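Local coordinates for protein succinate-semialdehyde dehydrogenase (Streptococcus pyogenes MGAS1882, PDB 4OGD) that catalyses the oxidation of succinic semialdehyde to succinate, with NADP+ as the cofactor, as a member of the aldehyde dehydrogenase family, at residues K274-F279 / I368-S373; H15-M20 / I159-A164; Y36-K41 / G175-S180; S254-A259 / K285-A290. All coordinates share one frame; numbering follows the deposited sequence.

Contact 1 of 4, residues K274-F279 / I368-S373; sequences KDYDRF and IYKVSS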
# COMPACT_ATOMS: atom_id res chain seq x y z
N LYS A 274 36.85 12.36 17.02
CA LYS A 274 38.04 11.63 17.47
C LYS A 274 38.59 10.71 16.38
O LYS A 274 39.81 10.52 16.26
CB LYS A 274 37.65 10.79 18.70
CG LYS A 274 38.74 9.92 19.28
CD LYS A 274 38.23 9.19 20.51
CE LYS A 274 39.37 8.49 21.25
NZ LYS A 274 39.09 8.42 22.70
N ASP A 275 37.68 10.15 15.59
CA ASP A 275 38.02 9.12 14.61
C ASP A 275 38.12 9.66 13.19
O ASP A 275 38.40 8.91 12.24
CB ASP A 275 36.96 8.01 14.62
CG ASP A 275 36.87 7.29 15.95
OD1 ASP A 275 37.93 7.05 16.59
OD2 ASP A 275 35.74 6.97 16.37
N TYR A 276 37.88 10.95 13.02
CA TYR A 276 37.71 11.52 11.68
C TYR A 276 38.96 11.41 10.79
O TYR A 276 38.87 10.93 9.66
CB TYR A 276 37.22 12.96 11.78
CG TYR A 276 37.14 13.68 10.46
CD1 TYR A 276 36.06 13.48 9.60
CD2 TYR A 276 38.14 14.56 10.06
CE1 TYR A 276 35.98 14.15 8.40
CE2 TYR A 276 38.07 15.22 8.86
CZ TYR A 276 36.99 15.01 8.04
OH TYR A 276 36.92 15.68 6.84
N ASP A 277 40.10 11.87 11.28
CA ASP A 277 41.32 11.79 10.48
C ASP A 277 41.68 10.34 10.16
O ASP A 277 42.08 10.02 9.04
CB ASP A 277 42.49 12.48 11.19
CG ASP A 277 42.41 13.99 11.12
OD1 ASP A 277 41.62 14.52 10.32
OD2 ASP A 277 43.17 14.65 11.86
N ARG A 278 41.51 9.47 11.14
CA ARG A 278 41.78 8.05 10.98
C ARG A 278 40.89 7.44 9.90
O ARG A 278 41.35 6.66 9.06
CB ARG A 278 41.59 7.32 12.31
CG ARG A 278 41.91 5.84 12.27
CD ARG A 278 41.54 5.19 13.58
NE ARG A 278 41.91 3.79 13.60
CZ ARG A 278 41.68 2.98 14.63
NH1 ARG A 278 41.08 3.45 15.72
NH2 ARG A 278 42.05 1.72 14.57
N PHE A 279 39.61 7.80 9.90
CA PHE A 279 38.72 7.27 8.87
C PHE A 279 38.99 7.85 7.48
O PHE A 279 38.87 7.13 6.48
CB PHE A 279 37.24 7.46 9.25
CG PHE A 279 36.31 6.76 8.32
CD1 PHE A 279 36.16 5.38 8.40
CD2 PHE A 279 35.62 7.46 7.34
CE1 PHE A 279 35.32 4.71 7.53
CE2 PHE A 279 34.78 6.79 6.46
CZ PHE A 279 34.63 5.42 6.56
N ILE A 368 32.22 11.72 3.80
CA ILE A 368 32.48 11.62 5.22
C ILE A 368 31.82 12.78 5.97
O ILE A 368 32.14 13.94 5.72
CB ILE A 368 33.99 11.56 5.52
CG1 ILE A 368 34.64 10.42 4.74
CG2 ILE A 368 34.21 11.33 7.00
CD1 ILE A 368 36.17 10.44 4.78
N TYR A 369 30.90 12.44 6.87
CA TYR A 369 30.21 13.41 7.71
C TYR A 369 30.78 13.34 9.12
O TYR A 369 30.64 12.32 9.79
CB TYR A 369 28.72 13.09 7.78
CG TYR A 369 27.92 13.37 6.52
CD1 TYR A 369 26.88 14.28 6.53
CD2 TYR A 369 28.20 12.69 5.34
CE1 TYR A 369 26.14 14.53 5.39
CE2 TYR A 369 27.46 12.93 4.18
CZ TYR A 369 26.44 13.86 4.21
OH TYR A 369 25.68 14.10 3.08
N LYS A 370 31.42 14.42 9.58
CA LYS A 370 31.98 14.42 10.93
C LYS A 370 30.94 14.88 11.95
O LYS A 370 30.26 15.88 11.72
CB LYS A 370 33.22 15.31 11.02
CG LYS A 370 33.94 15.21 12.37
CD LYS A 370 35.17 16.13 12.42
CE LYS A 370 34.76 17.59 12.54
NZ LYS A 370 34.41 17.96 13.94
N VAL A 371 30.80 14.15 13.05
CA VAL A 371 29.90 14.57 14.13
C VAL A 371 30.60 14.57 15.49
O VAL A 371 31.68 14.00 15.64
CB VAL A 371 28.61 13.70 14.18
CG1 VAL A 371 27.87 13.82 12.87
CG2 VAL A 371 28.93 12.24 14.49
N SER A 372 29.98 15.22 16.47
CA SER A 372 30.63 15.40 17.77
C SER A 372 30.20 14.42 18.85
O SER A 372 30.77 14.39 19.94
CB SER A 372 30.43 16.84 18.28
OG SER A 372 31.21 17.75 17.53
N SER A 373 29.21 13.59 18.54
CA SER A 373 28.61 12.74 19.57
C SER A 373 27.74 11.69 18.90
O SER A 373 27.41 11.81 17.73
CB SER A 373 27.76 13.59 20.51
OG SER A 373 26.68 14.20 19.81
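Y276 swings its ring away from its own backbone N (chi1 175°) and K370 does the same with CG (chi1 -173°), and these two torsions carry a tyrosine at the start of a helix and a lysine near the end of a strand into each other's path. The lysine chain runs at about a right angle to the tyrosine. Its CB lies 3.7 Å from Y276 CD1, and its CD settles over one face of the ring, 4.1 Å from the Y276 ring centroid, which makes a CH-pi contact. The chain then bends at its last two torsions and takes NZ away from the ring to a salt bridge with D273, in the short link between strand 268-272 and the helix.

Two residues earlier on the strand, I368 divides its branches between two aromatic rings. CG2 approaches the tyrosine obliquely, with Y276 CE1 to I368 CG2 at 3.6 Å. The longer branch turns to the phenylalanine one helical turn further on, where F279 CD2 stands 4.0 Å from I368 CD1 and F279 CE2 4.0 Å from I368 CG1. V271, on the neighbouring strand 268-272, touches both Y276 and I368, so the helix that follows this strand leans back over the adjacent parallel strand 365-371 of the same sheet.

No hydrogen bond links the two segments. Between the segments themselves the contact is apolar and CH-pi in kind, graded from a buried isoleucine-phenylalanine pair to an exposed lysine whose methylenes serve as an apolar surface while its ammonium group is paired with D273.

Contact 2 of 4, residues H15-M20 / I159-A164; sequences HTFDNM and ICPRSA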
# COMPACT_ATOMS: atom_id res chain seq x y z
N HIS A 15 22.79 -4.72 -29.31
CA HIS A 15 21.45 -5.14 -29.69
C HIS A 15 20.54 -3.92 -29.86
O HIS A 15 20.68 -2.91 -29.16
CB HIS A 15 20.82 -6.04 -28.62
CG HIS A 15 21.62 -7.25 -28.26
ND1 HIS A 15 21.81 -8.32 -29.12
CD2 HIS A 15 22.24 -7.59 -27.10
CE1 HIS A 15 22.54 -9.24 -28.51
NE2 HIS A 15 22.81 -8.83 -27.29
N THR A 16 19.59 -4.02 -30.78
CA THR A 16 18.52 -3.03 -30.87
C THR A 16 17.20 -3.77 -30.97
O THR A 16 17.09 -4.79 -31.66
CB THR A 16 18.70 -2.07 -32.06
OG1 THR A 16 19.93 -1.34 -31.90
CG2 THR A 16 17.55 -1.07 -32.12
N PHE A 17 16.19 -3.29 -30.25
CA PHE A 17 14.92 -4.00 -30.15
C PHE A 17 13.79 -3.14 -30.69
O PHE A 17 13.82 -1.91 -30.58
CB PHE A 17 14.66 -4.40 -28.70
CG PHE A 17 15.74 -5.27 -28.11
CD1 PHE A 17 16.92 -4.70 -27.66
CD2 PHE A 17 15.58 -6.64 -28.03
CE1 PHE A 17 17.91 -5.49 -27.12
CE2 PHE A 17 16.59 -7.43 -27.49
CZ PHE A 17 17.75 -6.85 -27.04
N ASP A 18 12.80 -3.79 -31.29
CA ASP A 18 11.64 -3.08 -31.81
C ASP A 18 10.65 -2.79 -30.70
O ASP A 18 10.49 -3.59 -29.78
CB ASP A 18 10.96 -3.90 -32.90
CG ASP A 18 11.86 -4.13 -34.09
OD1 ASP A 18 12.53 -3.17 -34.53
OD2 ASP A 18 11.89 -5.28 -34.58
N ASN A 19 9.99 -1.64 -30.79
CA ASN A 19 8.97 -1.29 -29.82
C ASN A 19 7.70 -2.10 -30.05
O ASN A 19 7.37 -2.46 -31.18
CB ASN A 19 8.69 0.21 -29.84
CG ASN A 19 9.62 0.99 -28.94
OD1 ASN A 19 10.83 1.03 -29.17
ND2 ASN A 19 9.07 1.61 -27.90
N MET A 20 7.01 -2.41 -28.96
CA MET A 20 5.72 -3.09 -29.02
C MET A 20 4.63 -2.15 -29.52
O MET A 20 4.55 -0.99 -29.11
CB MET A 20 5.37 -3.61 -27.62
CG MET A 20 4.06 -4.36 -27.52
SD MET A 20 3.81 -5.04 -25.86
CE MET A 20 4.64 -6.63 -25.99
N ILE A 159 18.02 0.78 -21.01
CA ILE A 159 19.38 0.31 -21.26
C ILE A 159 19.62 -1.17 -20.94
O ILE A 159 20.71 -1.68 -21.19
CB ILE A 159 20.44 1.16 -20.54
CG1 ILE A 159 20.29 1.06 -19.02
CG2 ILE A 159 20.38 2.60 -21.02
CD1 ILE A 159 21.55 1.44 -18.26
N CYS A 160 18.62 -1.87 -20.41
CA CYS A 160 18.80 -3.31 -20.24
C CYS A 160 17.72 -4.16 -20.96
O CYS A 160 17.07 -5.00 -20.35
CB CYS A 160 18.98 -3.71 -18.77
SG CYS A 160 17.65 -3.28 -17.65
N PRO A 161 17.56 -3.94 -22.26
CA PRO A 161 16.51 -4.66 -22.97
C PRO A 161 16.81 -6.14 -23.18
O PRO A 161 15.87 -6.92 -23.25
CB PRO A 161 16.43 -3.92 -24.31
CG PRO A 161 17.81 -3.39 -24.53
CD PRO A 161 18.36 -3.08 -23.17
N ARG A 162 18.08 -6.53 -23.28
CA ARG A 162 18.38 -7.96 -23.41
C ARG A 162 18.10 -8.70 -22.10
O ARG A 162 17.58 -9.81 -22.11
CB ARG A 162 19.82 -8.19 -23.88
CG ARG A 162 20.17 -9.67 -24.07
CD ARG A 162 19.31 -10.38 -25.11
NE ARG A 162 19.72 -11.78 -25.17
CZ ARG A 162 18.90 -12.82 -25.17
NH1 ARG A 162 17.58 -12.64 -25.14
NH2 ARG A 162 19.40 -14.05 -25.21
N SER A 163 18.42 -8.06 -20.98
CA SER A 163 18.09 -8.63 -19.67
C SER A 163 16.58 -8.86 -19.59
O SER A 163 16.12 -9.94 -19.20
CB SER A 163 18.55 -7.71 -18.54
OG SER A 163 19.96 -7.50 -18.57
N ALA A 164 15.81 -7.86 -20.00
CA ALA A 164 14.36 -7.91 -19.90
C ALA A 164 13.78 -8.98 -20.81
O ALA A 164 12.91 -9.75 -20.42
CB ALA A 164 13.76 -6.56 -20.25
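F17 meets P161 and R162 at the start of helix 161-173, and its ring can be followed from root to tip along the surface it touches. CB hangs from the backbone with CG beside the backbone N (chi1 -58°), which aims the ring at the helix. CG makes the first, loose contact, 4.1 Å from P161 CB. CD1 is closer, 3.5 Å from P161 CB, and CE1 closest of all, with P161 CG at 3.3 Å, a tight carbon-carbon approach. At the tip, CZ leaves the pyrrolidine and meets the next residue, lying 3.8 Å from R162 N and 4.0 Å from R162 CB. The proline side chain runs across the phenylalanine at about a right angle, and the P161 carbonyl carbon lies over one ring face.

H15, two residues earlier, adds a second, looser touch, its CD2 4.1 Å from R162 CB. Both aromatic residues therefore meet the same methylene. The imidazole is turned 71° from the guanidinium plane and their nitrogens do not make contact. The arginine is bent at its second torsion, and its NH1 finds a salt bridge with E169, about two turns along its own helix.

The contact places the two-stranded antiparallel hairpin of 4-7 and 12-16 against the beginning of helix 161-173. T5 on the partner strand touches H15, F17, P161 and R162, F185 from a loop meets both F17 and P161, and helix 63-74 reaches the arginine through I69 and D73.

Contact 3 of 4, residues Y36-K41 / G175-S180; sequences YKKWRK and GAEAGS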
# COMPACT_ATOMS: atom_id res chain seq x y z
N TYR A 36 -4.89 -14.98 -15.62
CA TYR A 36 -5.36 -14.72 -14.26
C TYR A 36 -6.66 -15.47 -13.99
O TYR A 36 -6.81 -16.14 -12.96
CB TYR A 36 -5.55 -13.21 -14.02
CG TYR A 36 -6.56 -12.97 -12.93
CD1 TYR A 36 -6.22 -13.15 -11.60
CD2 TYR A 36 -7.87 -12.61 -13.24
CE1 TYR A 36 -7.15 -12.97 -10.59
CE2 TYR A 36 -8.81 -12.43 -12.23
CZ TYR A 36 -8.44 -12.61 -10.91
OH TYR A 36 -9.35 -12.43 -9.89
N LYS A 37 -7.62 -15.37 -14.91
CA LYS A 37 -8.91 -16.02 -14.74
C LYS A 37 -8.79 -17.55 -14.72
O LYS A 37 -9.46 -18.23 -13.94
CB LYS A 37 -9.89 -15.59 -15.84
CG LYS A 37 -10.39 -14.16 -15.72
CD LYS A 37 -11.36 -13.99 -14.54
CE LYS A 37 -12.05 -12.64 -14.58
NZ LYS A 37 -13.08 -12.50 -13.48
N LYS A 38 -7.94 -18.09 -15.60
CA LYS A 38 -7.69 -19.52 -15.62
C LYS A 38 -7.14 -20.04 -14.29
O LYS A 38 -7.58 -21.07 -13.78
CB LYS A 38 -6.73 -19.88 -16.77
CG LYS A 38 -6.23 -21.33 -16.76
CD LYS A 38 -5.37 -21.62 -17.97
CE LYS A 38 -4.81 -23.03 -17.92
NZ LYS A 38 -4.12 -23.34 -19.20
N TRP A 39 -6.19 -19.31 -13.72
CA TRP A 39 -5.59 -19.72 -12.47
C TRP A 39 -6.54 -19.55 -11.28
O TRP A 39 -6.37 -20.19 -10.25
CB TRP A 39 -4.29 -18.94 -12.24
CG TRP A 39 -3.14 -19.40 -13.09
CD1 TRP A 39 -3.02 -20.58 -13.78
CD2 TRP A 39 -1.93 -18.67 -13.35
NE1 TRP A 39 -1.81 -20.63 -14.43
CE2 TRP A 39 -1.12 -19.47 -14.18
CE3 TRP A 39 -1.45 -17.42 -12.94
CZ2 TRP A 39 0.14 -19.05 -14.62
CZ3 TRP A 39 -0.20 -17.01 -13.38
CH2 TRP A 39 0.59 -17.83 -14.21
N ARG A 40 -7.53 -18.68 -11.43
CA ARG A 40 -8.59 -18.56 -10.42
C ARG A 40 -9.60 -19.70 -10.52
O ARG A 40 -10.09 -20.19 -9.50
CB ARG A 40 -9.32 -17.22 -10.54
CG ARG A 40 -8.65 -16.07 -9.82
CD ARG A 40 -8.51 -16.34 -8.32
NE ARG A 40 -9.79 -16.32 -7.62
CZ ARG A 40 -10.27 -15.28 -6.96
NH1 ARG A 40 -9.56 -14.16 -6.89
NH2 ARG A 40 -11.44 -15.36 -6.35
N LYS A 41 -9.91 -20.10 -11.75
CA LYS A 41 -10.92 -21.12 -12.02
C LYS A 41 -10.42 -22.55 -11.82
O LYS A 41 -11.17 -23.42 -11.38
CB LYS A 41 -11.44 -20.98 -13.45
CG LYS A 41 -12.55 -21.96 -13.80
CD LYS A 41 -12.98 -21.84 -15.24
CE LYS A 41 -14.18 -22.73 -15.52
NZ LYS A 41 -14.71 -22.54 -16.90
N GLY A 175 8.79 -23.62 -18.68
CA GLY A 175 7.52 -24.31 -18.86
C GLY A 175 6.29 -23.55 -18.41
O GLY A 175 5.18 -24.06 -18.48
N ALA A 176 6.49 -22.32 -17.93
CA ALA A 176 5.37 -21.50 -17.49
C ALA A 176 4.51 -21.12 -18.69
O ALA A 176 5.02 -20.93 -19.79
CB ALA A 176 5.88 -20.24 -16.79
N GLU A 177 3.20 -21.02 -18.47
CA GLU A 177 2.30 -20.67 -19.57
C GLU A 177 2.61 -19.26 -20.06
O GLU A 177 2.97 -18.39 -19.28
CB GLU A 177 0.84 -20.77 -19.13
CG GLU A 177 -0.14 -20.44 -20.25
CD GLU A 177 -1.55 -20.88 -19.98
OE1 GLU A 177 -1.76 -21.74 -19.10
OE2 GLU A 177 -2.46 -20.37 -20.68
N ALA A 178 2.51 -19.07 -21.38
CA ALA A 178 2.65 -17.74 -21.97
C ALA A 178 1.74 -16.76 -21.25
O ALA A 178 0.54 -17.01 -21.07
CB ALA A 178 2.34 -17.79 -23.46
N GLY A 179 2.31 -15.63 -20.84
CA GLY A 179 1.56 -14.64 -20.11
C GLY A 179 1.95 -14.57 -18.65
O GLY A 179 1.60 -13.61 -17.96
N SER A 180 2.65 -15.59 -18.15
CA SER A 180 3.10 -15.58 -16.75
C SER A 180 3.93 -14.32 -16.47
O SER A 180 3.74 -13.64 -15.45
CB SER A 180 3.89 -16.85 -16.41
OG SER A 180 3.05 -18.00 -16.45
O HOH W 1 -1.26 -22.64 -16.46
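The last turns of helix 22-41 lie beside a type II beta turn, E177 to S180, whose third position, G179, takes the positive phi (108°) that this turn favours in glycine. Across this junction K38 meets E177 and W39 meets S180. The lysine and glutamate chains are both extended and come from opposite directions. Their ends join in a salt bridge, K38 NZ to E177 OE1 at 2.9 Å, with the ammonium on the syn side of the carboxylate and 19° out of its plane. The same OE1 also takes a hydrogen bond from a water, 2.8 Å from E177 OE1, which in turn accepts from the indole, 2.9 Å from W39 NE1. Two donors thus hold one carboxylate oxygen, and the water carries the grip across to the neighbouring residue of the helix.

Both the water and S180 OG lie in the plane of the indole, at its edge. S180 OG is 3.3 Å from W39 CH2, but it donates its hydrogen bond to E177 O, 2.9 Å away, on a lone pair in the carbonyl plane. S180 N bonds to that carbonyl as well, so the turn is closed twice over.

Elsewhere on the helix, Y36 and K37 bond E408 of the second subunit. R48 makes a cation-pi contact with W39. The loop, which starts at the Schellman motif of G175, is the return from helix 161-173 to strand 181-183, the kind of helix-to-strand connection found in the beta-alpha-beta crossovers of a Rossmann-type domain.

Contact 4 of 4, residues S254-A259 / K285-A290; sequences SRLYNA and KVFKTA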
# COMPACT_ATOMS: atom_id res chain seq x y z
N SER A 254 31.10 -1.86 0.76
CA SER A 254 30.02 -0.99 1.23
C SER A 254 29.73 0.20 0.34
O SER A 254 28.58 0.61 0.24
CB SER A 254 30.27 -0.54 2.67
OG SER A 254 30.18 -1.66 3.53
N ARG A 255 30.75 0.76 -0.31
CA ARG A 255 30.54 1.92 -1.17
C ARG A 255 30.81 1.67 -2.66
O ARG A 255 30.24 2.35 -3.51
CB ARG A 255 31.33 3.14 -0.69
CG ARG A 255 30.94 4.45 -1.39
CD ARG A 255 29.42 4.67 -1.37
NE ARG A 255 29.05 5.97 -1.92
CZ ARG A 255 28.13 6.16 -2.86
NH1 ARG A 255 27.46 5.13 -3.37
NH2 ARG A 255 27.87 7.39 -3.30
N LEU A 256 31.67 0.69 -2.97
CA LEU A 256 32.12 0.50 -4.34
C LEU A 256 31.55 -0.71 -5.08
O LEU A 256 31.75 -0.86 -6.28
CB LEU A 256 33.66 0.49 -4.40
CG LEU A 256 34.32 1.77 -3.89
CD1 LEU A 256 35.82 1.64 -4.01
CD2 LEU A 256 33.85 2.97 -4.68
N TYR A 257 30.82 -1.57 -4.37
CA TYR A 257 30.10 -2.65 -5.04
C TYR A 257 29.14 -2.05 -6.06
O TYR A 257 28.46 -1.06 -5.77
CB TYR A 257 29.35 -3.48 -4.00
CG TYR A 257 28.44 -4.53 -4.56
CD1 TYR A 257 27.10 -4.24 -4.82
CD2 TYR A 257 28.90 -5.82 -4.81
CE1 TYR A 257 26.26 -5.19 -5.32
CE2 TYR A 257 28.04 -6.79 -5.32
CZ TYR A 257 26.72 -6.46 -5.57
OH TYR A 257 25.84 -7.38 -6.08
N ASN A 258 29.10 -2.64 -7.25
CA ASN A 258 28.29 -2.15 -8.36
C ASN A 258 28.61 -0.69 -8.69
O ASN A 258 27.73 0.08 -9.10
CB ASN A 258 26.78 -2.35 -8.09
CG ASN A 258 25.96 -2.48 -9.37
OD1 ASN A 258 26.47 -2.82 -10.44
ND2 ASN A 258 24.65 -2.23 -9.25
N ALA A 259 29.88 -0.33 -8.49
CA ALA A 259 30.38 1.04 -8.67
C ALA A 259 29.56 2.08 -7.92
O ALA A 259 29.47 3.23 -8.34
CB ALA A 259 30.48 1.39 -10.18
N LYS A 285 42.77 4.74 1.77
CA LYS A 285 43.55 3.53 1.55
C LYS A 285 42.74 2.50 0.78
O LYS A 285 43.21 1.92 -0.20
CB LYS A 285 43.98 2.94 2.89
CG LYS A 285 44.71 1.60 2.79
CD LYS A 285 44.87 0.97 4.16
CE LYS A 285 45.62 -0.35 4.10
NZ LYS A 285 45.54 -1.04 5.41
N VAL A 286 41.50 2.29 1.21
CA VAL A 286 40.62 1.31 0.59
C VAL A 286 40.27 1.68 -0.86
O VAL A 286 40.31 0.84 -1.76
CB VAL A 286 39.32 1.14 1.42
CG1 VAL A 286 38.25 0.41 0.63
CG2 VAL A 286 39.62 0.41 2.73
N PHE A 287 39.93 2.95 -1.07
CA PHE A 287 39.57 3.45 -2.38
C PHE A 287 40.74 3.37 -3.37
O PHE A 287 40.54 3.18 -4.57
CB PHE A 287 39.02 4.88 -2.27
CG PHE A 287 37.53 4.94 -2.02
CD1 PHE A 287 36.92 4.05 -1.15
CD2 PHE A 287 36.75 5.89 -2.65
CE1 PHE A 287 35.54 4.11 -0.92
CE2 PHE A 287 35.37 5.96 -2.43
CZ PHE A 287 34.77 5.07 -1.56
N LYS A 288 41.96 3.48 -2.85
CA LYS A 288 43.16 3.39 -3.69
C LYS A 288 43.37 2.01 -4.29
O LYS A 288 44.06 1.87 -5.30
CB LYS A 288 44.40 3.79 -2.90
CG LYS A 288 44.64 5.29 -2.87
CD LYS A 288 45.76 5.64 -1.89
CE LYS A 288 46.10 7.11 -1.96
NZ LYS A 288 47.19 7.45 -0.98
N THR A 289 42.77 1.00 -3.67
CA THR A 289 42.94 -0.38 -4.13
C THR A 289 42.10 -0.71 -5.36
O THR A 289 42.30 -1.76 -5.97
CB THR A 289 42.63 -1.40 -3.03
OG1 THR A 289 41.22 -1.40 -2.74
CG2 THR A 289 43.41 -1.09 -1.77
N ALA A 290 41.19 0.19 -5.72
CA ALA A 290 40.31 -0.04 -6.87
C ALA A 290 41.06 -0.23 -8.18
O ALA A 290 41.99 0.52 -8.49
CB ALA A 290 39.30 1.09 -7.01
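L256 sets both its methyls over one face of the F287 ring where helices 244-256 and 276-288 both near their ends, each the helix that follows a parallel strand of the alpha/beta catalytic domain of an aldehyde dehydrogenase. The leucine CG stands beside its backbone N (chi1 -59°), which points the branch at the ring. CD1 makes a CH-pi contact, 4.0 Å from the F287 ring centroid and only 17° off its normal, although it is displaced toward the rim. CD2 sits over the far end of the same face, 3.9 Å from F287 CZ, and the branching carbon CG lies 4.0 Å from F287 CE1.

R255 comes to the ring from a different direction. Its CG lies at the edge, near the ring plane, 3.9 Å from F287 CZ, so the tip of the phenylalanine is met by leucine from above and by arginine methylene from the side. The guanidinium plane is inclined 60° to the ring, and the chain bends at its second torsion to carry the charged end away. There it is well supplied with acceptors: NH1 bonds S265 OG, NE the carbonyl of V365 and NH2 that of I361. The buried charged end is thereby held by one serine hydroxyl and two backbone carbonyls while the aliphatic part serves the apolar contact.

P344 and Y330 also touch F287, and P364 touches L256. Further along the second segment, T289 OG1 donates to V286 O at 2.6 Å in the carbonyl plane, alongside the bond from T289 N to the same oxygen.

In the fold
The four contacts fall into two pairs that follow the two alpha/beta domains of the family. Contacts 2 and 3, with centres 25 Å apart, interleave along the chain around the mostly parallel six-stranded sheet, probably of the cofactor-binding domain. Contact 2 ties the N-terminal hairpin to the start of helix 161-173, and contact 3 ties the end of helix 22-41 to the loop after it. Contacts 1 and 4 come later, also interleaved, with centres 19 Å apart, and hold the start and end of helix 276-288 beside the seven-stranded sheet. Contacts 1 and 3 lie 56 Å apart between centres, on opposite sides of the chain's centre, and contact 3 lies beside the subunit interface.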